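Local atomic coordinates of ferric-siderophore receptor protein (Streptomyces coelicolor, PDB entry 2X4L), a protein that probably binds ferric siderophores outside the cell membrane and delivers them to an ABC-type importer. Residues V49-V54 with G67-T72; G62-G67 with V88-V93; F211-T216 with V233-D238. All coordinates share one frame; numbering follows the deposited sequence.

In the fold
From the N terminus, the chain first builds the lobe with the parallel sheet. Contact 1 closes the unit of strand 48-51, helix 52-60 and strand 67-69. Contact 2 begins inside that unit, in the loop after the helix, and closes when strand 92-95 joins the sheet beside strand 67-69. The segments of contacts 1 and 2 therefore cross, share Gly67 and touch, notably at Val68 and Thr92. Helix 173-195 comes next, the long helix that in this family links the two lobes. Contact 3 follows in series, joining strand 210-214 to the loop after strand 231-232. Its centre is about 29 Å from that of contact 1, on the opposite side of the chain's centre.

Contact 1 (V49-V54 with G67-T72); sequences VAFTGV and GVFGPT
Ala50 and Val68 pair in the parallel beta-alpha-beta unit formed by strand 48-51, helix 52-60 and strand 67-69. Ala50 N donates to Gly67 O at 3.0 Å. Phe69 N returns a bond to Ala50 O. Thr52 N then gives its hydrogen to Phe69 O at 2.9 Å, from 51° above the carbonyl plane. Phe51 is the N-cap residue, and this bond uses an N-H of the first helical turn. Phe69 O also lies 3.1 Å from Phe51 CD1.

The Phe69 ring folds back over the neighbouring strand. Its CG sits between the backbone N and the carbonyl carbon (chi1 56°). Phe51 CA stands over the ring centre, 3.9 Å from the centroid, in a CH-pi contact. Val49 CG1 meets the ring edge at CD2. Phe51 CE1 reaches Pro71 CD at 4.1 Å, and the Phe51 ring also meets Trp126 edge-to-face.

Beyond the strands, hydroxyls form a relay. Thr52 OG1 donates to Thr72 OG1 at 2.8 Å, and Thr72 OG1 donates to Gly70 O at 2.7 Å. At the backbone angles of Gly70 (phi 137°) a CB would jam against Phe69 O and would also run into Phe51 CE1, which calls for glycine. Pro71 O is buried without a polar partner and packs 3.4 Å from Thr52 CG2.

Phe51 also touches Glu299, which follows a strand of the other lobe. Strand ends and loops in this position are consistent with the cleft side of the lobe in a two-lobed, siderophore-binding protein of this family.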
loop_
_atom_site.group_PDB
_atom_site.type_symbol
_atom_site.label_atom_id
_atom_site.label_comp_id
_atom_site.label_asym_id
_atom_site.label_seq_id
_atom_site.Cartn_x
_atom_site.Cartn_y
_atom_site.Cartn_z
ATOM N N VAL A 49 18.561 1.719 -1.852
ATOM C CA VAL A 49 17.575 2.125 -2.856
ATOM C C VAL A 49 16.310 1.370 -2.626
ATOM O O VAL A 49 16.364 0.175 -2.346
ATOM C CB VAL A 49 18.153 1.881 -4.272
ATOM C CG1 VAL A 49 17.109 2.050 -5.375
ATOM C CG2 VAL A 49 19.397 2.789 -4.524
ATOM N N ALA A 50 15.189 2.049 -2.663
ATOM C CA ALA A 50 13.932 1.357 -2.357
ATOM C C ALA A 50 12.767 1.794 -3.239
ATOM O O ALA A 50 12.716 2.960 -3.684
ATOM C CB ALA A 50 13.573 1.642 -0.872
ATOM N N PHE A 51 11.782 0.935 -3.395
ATOM C CA PHE A 51 10.526 1.335 -3.969
ATOM C C PHE A 51 10.044 2.540 -3.114
ATOM O O PHE A 51 10.198 2.538 -1.893
ATOM C CB PHE A 51 9.541 0.165 -3.856
ATOM C CG PHE A 51 8.162 0.547 -4.323
ATOM C CD1 PHE A 51 7.957 0.810 -5.670
ATOM C CD2 PHE A 51 7.096 0.569 -3.438
ATOM C CE1 PHE A 51 6.712 1.209 -6.129
ATOM C CE2 PHE A 51 5.836 0.967 -3.902
ATOM C CZ PHE A 51 5.631 1.282 -5.265
ATOM N N THR A 52 9.438 3.527 -3.811
ATOM C CA THR A 52 9.078 4.744 -3.092
ATOM C C THR A 52 8.310 4.428 -1.791
ATOM O O THR A 52 8.579 5.028 -0.762
ATOM C CB THR A 52 8.276 5.624 -3.990
ATOM O OG1 THR A 52 9.147 5.919 -5.095
ATOM C CG2 THR A 52 7.911 6.947 -3.249
ATOM N N GLY A 53 7.302 3.529 -1.849
ATOM C CA GLY A 53 6.474 3.270 -0.642
ATOM C C GLY A 53 7.286 2.641 0.473
ATOM O O GLY A 53 6.920 2.831 1.664
ATOM N N VAL A 54 8.289 1.855 0.135
ATOM C CA VAL A 54 9.185 1.270 1.147
ATOM C C VAL A 54 10.115 2.338 1.721
ATOM O O VAL A 54 10.284 2.498 2.956
ATOM C CB VAL A 54 9.996 0.099 0.548
ATOM C CG1 VAL A 54 11.099 -0.368 1.543
ATOM C CG2 VAL A 54 9.017 -1.044 0.241
ATOM N N GLY A 67 18.131 6.396 -3.087
ATOM C CA GLY A 67 17.377 6.455 -4.351
ATOM C C GLY A 67 16.032 5.761 -4.158
ATOM O O GLY A 67 15.898 4.901 -3.278
ATOM N N VAL A 68 15.073 6.214 -4.962
ATOM C CA VAL A 68 13.735 5.620 -4.935
ATOM C C VAL A 68 13.317 5.326 -6.368
ATOM O O VAL A 68 13.776 5.947 -7.318
ATOM C CB VAL A 68 12.641 6.489 -4.244
ATOM C CG1 VAL A 68 13.047 6.683 -2.792
ATOM C CG2 VAL A 68 12.416 7.856 -4.957
ATOM N N PHE A 69 12.336 4.420 -6.502
ATOM C CA PHE A 69 11.661 4.197 -7.772
ATOM C C PHE A 69 10.209 3.866 -7.480
ATOM O O PHE A 69 9.863 3.064 -6.611
ATOM C CB PHE A 69 12.376 3.037 -8.569
ATOM C CG PHE A 69 12.500 1.747 -7.848
ATOM C CD1 PHE A 69 11.572 0.730 -8.062
ATOM C CD2 PHE A 69 13.489 1.532 -6.873
ATOM C CE1 PHE A 69 11.630 -0.515 -7.399
ATOM C CE2 PHE A 69 13.601 0.269 -6.203
ATOM C CZ PHE A 69 12.634 -0.746 -6.466
ATOM N N GLY A 70 9.338 4.528 -8.272
ATOM C CA GLY A 70 7.886 4.361 -8.070
ATOM C C GLY A 70 7.263 5.734 -8.166
ATOM O O GLY A 70 7.910 6.736 -8.382
ATOM N N PRO A 71 5.930 5.760 -8.016
ATOM C CA PRO A 71 5.246 7.048 -7.995
ATOM C C PRO A 71 5.791 7.881 -6.858
ATOM O O PRO A 71 5.624 7.530 -5.705
ATOM C CB PRO A 71 3.757 6.646 -7.743
ATOM C CG PRO A 71 3.681 5.238 -8.159
ATOM C CD PRO A 71 5.027 4.623 -7.735
ATOM N N THR A 72 6.452 9.020 -7.191
ATOM C CA THR A 72 7.185 9.790 -6.189
ATOM C C THR A 72 6.728 11.228 -6.087
ATOM O O THR A 72 6.576 11.740 -4.980
ATOM C CB THR A 72 8.688 9.703 -6.456
ATOM O OG1 THR A 72 9.087 8.314 -6.502
ATOM C CG2 THR A 72 9.430 10.344 -5.217
#

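Contact 2 (G62-G67 with V88-V93); sequences GVEVKG and VDKVTV
Lys66 O and Thr92 N make the hydrogen bond that brings strand 92-95 to the edge of the parallel sheet. Thr92 N donates to Lys66 O at 2.9 Å, almost straight, with 175° at the hydrogen. Lys66 O accepts a second hydrogen, from a water 2.9 Å away. That water is also hydrogen-bonded to Thr92 OG1, at 3.0 Å. The water thus ties the Lys66 carbonyl to the Thr92 side chain, beside the direct bond from Thr92 N. One residue further on, Gly67 CA approaches Thr92 O in a CA-H...O contact of 3.2 Å. Thr92 is the parallel bridge partner of Gly67, and the pairing continues to Val68, which hydrogen-bonds to Thr92.

Apolar contact comes from two valines just before the strands. Val65 CG2 meets Val91 CG1 at 3.9 Å, and the two side chains cross at a slant. Val91 CG1 also lies 3.7 Å from Val65 O. Val65 also packs on Ala55 of helix 52-60 and on Ile48, while Val91 rests on Val68. The pair thus extends packing between the helix and the sheet towards the edge strand.

Charged chains form the outer layer. Glu64 and Lys90 cross at about a right angle. Lys90 is extended until chi4 turns NZ aside (54°), and Glu64 OE2 stands 4.3 Å from Lys90 NZ, beyond a salt bridge. The nearer approach is Glu64 OE2 to the Lys90 CE methylene, 3.7 Å. Lys66 points its CB away from segment 88-93, and its NZ bonds to Asn47 OD1 and Ala46 O.

One nearly straight backbone bond, a water bridge and the Val65-Val91 packing therefore carry this pairing. The Glu64-Lys90 attraction, between exposed and probably solvated groups, is likely to add little.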
loop_
_atom_site.group_PDB
_atom_site.type_symbol
_atom_site.label_atom_id
_atom_site.label_comp_id
_atom_site.label_asym_id
_atom_site.label_seq_id
_atom_site.Cartn_x
_atom_site.Cartn_y
_atom_site.Cartn_z
ATOM N N GLY A 62 13.295 6.749 10.644
ATOM C CA GLY A 62 14.552 7.480 10.612
ATOM C C GLY A 62 15.650 6.800 9.861
ATOM O O GLY A 62 16.834 7.131 10.119
ATOM N N VAL A 63 15.280 5.968 8.870
ATOM C CA VAL A 63 16.293 5.341 7.996
ATOM C C VAL A 63 16.222 6.033 6.649
ATOM O O VAL A 63 15.190 5.996 6.018
ATOM C CB VAL A 63 16.004 3.872 7.909
ATOM C CG1 VAL A 63 16.780 3.150 6.740
ATOM C CG2 VAL A 63 16.285 3.214 9.310
ATOM N N GLU A 64 17.328 6.675 6.261
ATOM C CA GLU A 64 17.350 7.387 4.996
ATOM C C GLU A 64 17.678 6.467 3.850
ATOM O O GLU A 64 18.455 5.530 3.982
ATOM C CB GLU A 64 18.411 8.499 5.060
ATOM C CG GLU A 64 19.070 8.988 3.748
ATOM C CD GLU A 64 20.362 9.885 3.951
ATOM O OE1 GLU A 64 20.725 10.203 5.117
ATOM O OE2 GLU A 64 21.028 10.243 2.932
ATOM N N VAL A 65 17.088 6.723 2.690
ATOM C CA VAL A 65 17.499 6.059 1.448
ATOM C C VAL A 65 18.181 7.062 0.482
ATOM O O VAL A 65 18.028 8.328 0.606
ATOM C CB VAL A 65 16.302 5.326 0.706
ATOM C CG1 VAL A 65 15.558 4.565 1.725
ATOM C CG2 VAL A 65 15.380 6.360 0.006
ATOM N N LYS A 66 19.006 6.525 -0.418
ATOM C CA LYS A 66 19.651 7.393 -1.413
ATOM C C LYS A 66 18.855 7.472 -2.718
ATOM O O LYS A 66 18.889 8.532 -3.388
ATOM C CB LYS A 66 21.051 6.900 -1.699
ATOM C CG LYS A 66 21.974 6.900 -0.458
ATOM C CD LYS A 66 22.421 8.287 -0.121
ATOM C CE LYS A 66 23.312 8.461 1.151
ATOM N NZ LYS A 66 24.267 7.414 1.498
ATOM N N GLY A 67 18.131 6.396 -3.087
ATOM C CA GLY A 67 17.377 6.455 -4.351
ATOM C C GLY A 67 16.032 5.761 -4.158
ATOM O O GLY A 67 15.898 4.901 -3.278
ATOM N N VAL A 88 11.523 14.261 -0.903
ATOM C CA VAL A 88 11.609 13.825 -2.321
ATOM C C VAL A 88 12.634 14.627 -3.114
ATOM O O VAL A 88 13.131 14.141 -4.149
ATOM C CB VAL A 88 10.184 13.871 -3.041
ATOM C CG1 VAL A 88 9.273 12.971 -2.307
ATOM C CG2 VAL A 88 9.647 15.252 -3.184
ATOM N N ASP A 89 13.018 15.825 -2.649
ATOM C CA ASP A 89 14.086 16.587 -3.322
ATOM C C ASP A 89 15.425 15.914 -3.028
ATOM O O ASP A 89 16.316 15.972 -3.885
ATOM C CB ASP A 89 14.116 18.081 -2.928
ATOM C CG ASP A 89 15.180 18.840 -3.766
ATOM O OD1 ASP A 89 14.984 18.909 -5.047
ATOM O OD2 ASP A 89 16.263 19.251 -3.224
ATOM N N LYS A 90 15.645 15.380 -1.810
ATOM C CA LYS A 90 16.975 14.872 -1.475
ATOM C C LYS A 90 17.294 13.560 -2.123
ATOM O O LYS A 90 18.452 13.340 -2.580
ATOM C CB LYS A 90 17.047 14.813 0.056
ATOM C CG LYS A 90 18.362 14.199 0.571
ATOM C CD LYS A 90 18.338 14.173 2.118
ATOM C CE LYS A 90 19.634 13.675 2.732
ATOM N NZ LYS A 90 20.745 14.448 2.210
ATOM N N VAL A 91 16.313 12.701 -2.196
ATOM C CA VAL A 91 16.594 11.380 -2.768
ATOM C C VAL A 91 16.686 11.476 -4.277
ATOM O O VAL A 91 16.238 12.450 -4.855
ATOM C CB VAL A 91 15.390 10.423 -2.492
ATOM C CG1 VAL A 91 15.191 10.146 -0.928
ATOM C CG2 VAL A 91 14.096 10.873 -3.068
ATOM N N THR A 92 17.358 10.512 -4.899
ATOM C CA THR A 92 17.401 10.487 -6.356
ATOM C C THR A 92 16.240 9.625 -6.845
ATOM O O THR A 92 16.149 8.471 -6.465
ATOM C CB THR A 92 18.739 9.840 -6.829
ATOM O OG1 THR A 92 19.829 10.738 -6.438
ATOM C CG2 THR A 92 18.738 9.637 -8.363
ATOM N N VAL A 93 15.382 10.194 -7.696
ATOM C CA VAL A 93 14.285 9.479 -8.236
ATOM C C VAL A 93 14.776 8.784 -9.532
ATOM O O VAL A 93 15.166 9.431 -10.518
ATOM C CB VAL A 93 13.147 10.460 -8.570
ATOM C CG1 VAL A 93 11.977 9.790 -9.254
ATOM C CG2 VAL A 93 12.618 11.087 -7.255
HETATM O O HOH W 1 21.009 10.505 -3.726
#

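Contact 3 (F211-T216 with V233-D238); sequences FYVSGT and VEPSED
Val213 meets Pro235 where strand 210-214, in the mixed sheet of the second lobe, passes the loop after strand 231-232. The strand and strand 231-232 both pair with strand 200-206. Val213 points its CB toward the loop and sets CG1 anti to the backbone N (chi1 -175°). Val213 CG1 lies 3.6 Å from Pro235 CG, the two side chains slanting across each other. Leu250 and Leu202 also touch Val213, making this the apolar end of the contact.

Ser214 points its CB away from the loop and contributes its carbonyl. A water donates to Ser214 O at 2.7 Å and to Val233 O at 2.8 Å. It bridges two acceptors that could not bond to each other directly. Gly215 follows with its CA close to Pro235 CD, at 4.0 Å, and to Glu234 OE1.

Thr216, at the end of the segment, is gripped by the Glu234 carboxylate. Glu234 bends at chi2 (-76°), and its side chain crosses that of Thr216 at about a right angle. Thr216 OG1 donates to Glu234 OE2, although the modelled distance is so short that its exact value is doubtful. Glu234 OE2 also forms a salt bridge with Lys226 of helix 220-227, which would further favour a charged carboxylate. Thr216 N meets Glu234 OE1 on its syn side at 3.1 Å, with a nearly straight N-H...O angle of 171°.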
loop_
_atom_site.group_PDB
_atom_site.type_symbol
_atom_site.label_atom_id
_atom_site.label_comp_id
_atom_site.label_asym_id
_atom_site.label_seq_id
_atom_site.Cartn_x
_atom_site.Cartn_y
_atom_site.Cartn_z
ATOM N N PHE A 211 -14.104 -0.218 -13.858
ATOM C CA PHE A 211 -14.067 -0.019 -12.393
ATOM C C PHE A 211 -13.780 -1.366 -11.779
ATOM O O PHE A 211 -14.492 -2.368 -12.029
ATOM C CB PHE A 211 -15.419 0.446 -11.981
ATOM C CG PHE A 211 -15.543 0.775 -10.504
ATOM C CD1 PHE A 211 -15.319 2.086 -10.046
ATOM C CD2 PHE A 211 -15.922 -0.184 -9.619
ATOM C CE1 PHE A 211 -15.497 2.364 -8.689
ATOM C CE2 PHE A 211 -16.089 0.119 -8.221
ATOM C CZ PHE A 211 -15.934 1.420 -7.823
ATOM N N TYR A 212 -12.749 -1.416 -10.954
ATOM C CA TYR A 212 -12.358 -2.741 -10.370
ATOM C C TYR A 212 -12.872 -2.874 -8.937
ATOM O O TYR A 212 -12.577 -1.988 -8.121
ATOM C CB TYR A 212 -10.856 -2.833 -10.377
ATOM C CG TYR A 212 -10.216 -2.592 -11.710
ATOM C CD1 TYR A 212 -10.369 -3.533 -12.651
ATOM C CD2 TYR A 212 -9.528 -1.419 -12.002
ATOM C CE1 TYR A 212 -9.834 -3.388 -13.931
ATOM C CE2 TYR A 212 -8.919 -1.245 -13.259
ATOM C CZ TYR A 212 -9.137 -2.259 -14.201
ATOM O OH TYR A 212 -8.598 -2.115 -15.457
ATOM N N VAL A 213 -13.570 -3.962 -8.647
ATOM C CA VAL A 213 -14.079 -4.214 -7.266
ATOM C C VAL A 213 -13.160 -5.258 -6.690
ATOM O O VAL A 213 -13.094 -6.390 -7.141
ATOM C CB VAL A 213 -15.515 -4.704 -7.224
ATOM C CG1 VAL A 213 -15.925 -4.798 -5.788
ATOM C CG2 VAL A 213 -16.464 -3.698 -7.913
ATOM N N SER A 214 -12.475 -4.913 -5.626
ATOM C CA SER A 214 -11.600 -5.893 -4.950
ATOM C C SER A 214 -12.396 -6.713 -3.972
ATOM O O SER A 214 -13.272 -6.210 -3.229
ATOM C CB SER A 214 -10.488 -5.162 -4.127
ATOM O OG SER A 214 -9.524 -4.618 -5.016
ATOM N N GLY A 215 -11.994 -7.974 -3.849
ATOM C CA GLY A 215 -12.361 -8.795 -2.710
ATOM C C GLY A 215 -11.330 -8.600 -1.604
ATOM O O GLY A 215 -10.261 -8.039 -1.845
ATOM N N THR A 216 -11.651 -9.064 -0.401
ATOM C CA THR A 216 -10.765 -8.897 0.747
ATOM C C THR A 216 -9.548 -9.818 0.687
ATOM O O THR A 216 -8.474 -9.471 1.179
ATOM C CB THR A 216 -11.511 -9.139 2.074
ATOM O OG1 THR A 216 -12.131 -10.431 2.048
ATOM C CG2 THR A 216 -12.577 -8.075 2.288
ATOM N N VAL A 233 -18.325 -5.913 0.822
ATOM C CA VAL A 233 -18.814 -6.510 -0.441
ATOM C C VAL A 233 -17.724 -7.440 -0.963
ATOM O O VAL A 233 -16.538 -7.068 -1.016
ATOM C CB VAL A 233 -19.053 -5.402 -1.505
ATOM C CG1 VAL A 233 -19.365 -6.040 -2.880
ATOM C CG2 VAL A 233 -20.191 -4.587 -1.043
ATOM N N GLU A 234 -18.108 -8.666 -1.298
ATOM C CA GLU A 234 -17.156 -9.652 -1.742
ATOM C C GLU A 234 -17.664 -10.210 -3.051
ATOM O O GLU A 234 -18.538 -11.130 -3.083
ATOM C CB GLU A 234 -17.133 -10.816 -0.726
ATOM C CG GLU A 234 -16.550 -10.511 0.647
ATOM C CD GLU A 234 -15.026 -10.430 0.725
ATOM O OE1 GLU A 234 -14.392 -10.409 -0.326
ATOM O OE2 GLU A 234 -14.533 -10.334 1.869
ATOM N N PRO A 235 -17.059 -9.789 -4.147
ATOM C CA PRO A 235 -17.332 -10.475 -5.428
ATOM C C PRO A 235 -17.010 -11.967 -5.293
ATOM O O PRO A 235 -16.118 -12.342 -4.576
ATOM C CB PRO A 235 -16.322 -9.812 -6.410
ATOM C CG PRO A 235 -16.087 -8.414 -5.795
ATOM C CD PRO A 235 -16.064 -8.702 -4.289
ATOM N N SER A 236 -17.771 -12.776 -6.066
ATOM C CA SER A 236 -17.535 -14.221 -6.009
ATOM C C SER A 236 -16.114 -14.541 -6.520
ATOM O O SER A 236 -15.544 -13.780 -7.315
ATOM C CB SER A 236 -18.557 -14.920 -6.832
ATOM O OG SER A 236 -18.383 -14.703 -8.214
ATOM N N GLU A 237 -15.575 -15.693 -6.132
ATOM C CA GLU A 237 -14.317 -16.137 -6.701
ATOM C C GLU A 237 -14.493 -16.251 -8.221
ATOM O O GLU A 237 -13.543 -15.970 -8.992
ATOM C CB GLU A 237 -13.859 -17.461 -6.017
ATOM C CG GLU A 237 -13.287 -17.220 -4.522
ATOM C CD GLU A 237 -12.123 -16.181 -4.431
ATOM O OE1 GLU A 237 -11.238 -16.175 -5.431
ATOM O OE2 GLU A 237 -12.243 -15.406 -3.374
ATOM N N ASP A 238 -15.653 -16.668 -8.721
ATOM C CA ASP A 238 -15.849 -16.783 -10.157
ATOM C C ASP A 238 -15.693 -15.436 -10.809
ATOM O O ASP A 238 -15.028 -15.352 -11.809
ATOM C CB ASP A 238 -17.200 -17.486 -10.482
ATOM C CG ASP A 238 -17.252 -17.963 -11.873
ATOM O OD1 ASP A 238 -16.381 -18.707 -12.224
ATOM O OD2 ASP A 238 -18.208 -17.567 -12.582
HETATM O O HOH W 2 -15.259 -4.787 -2.002
#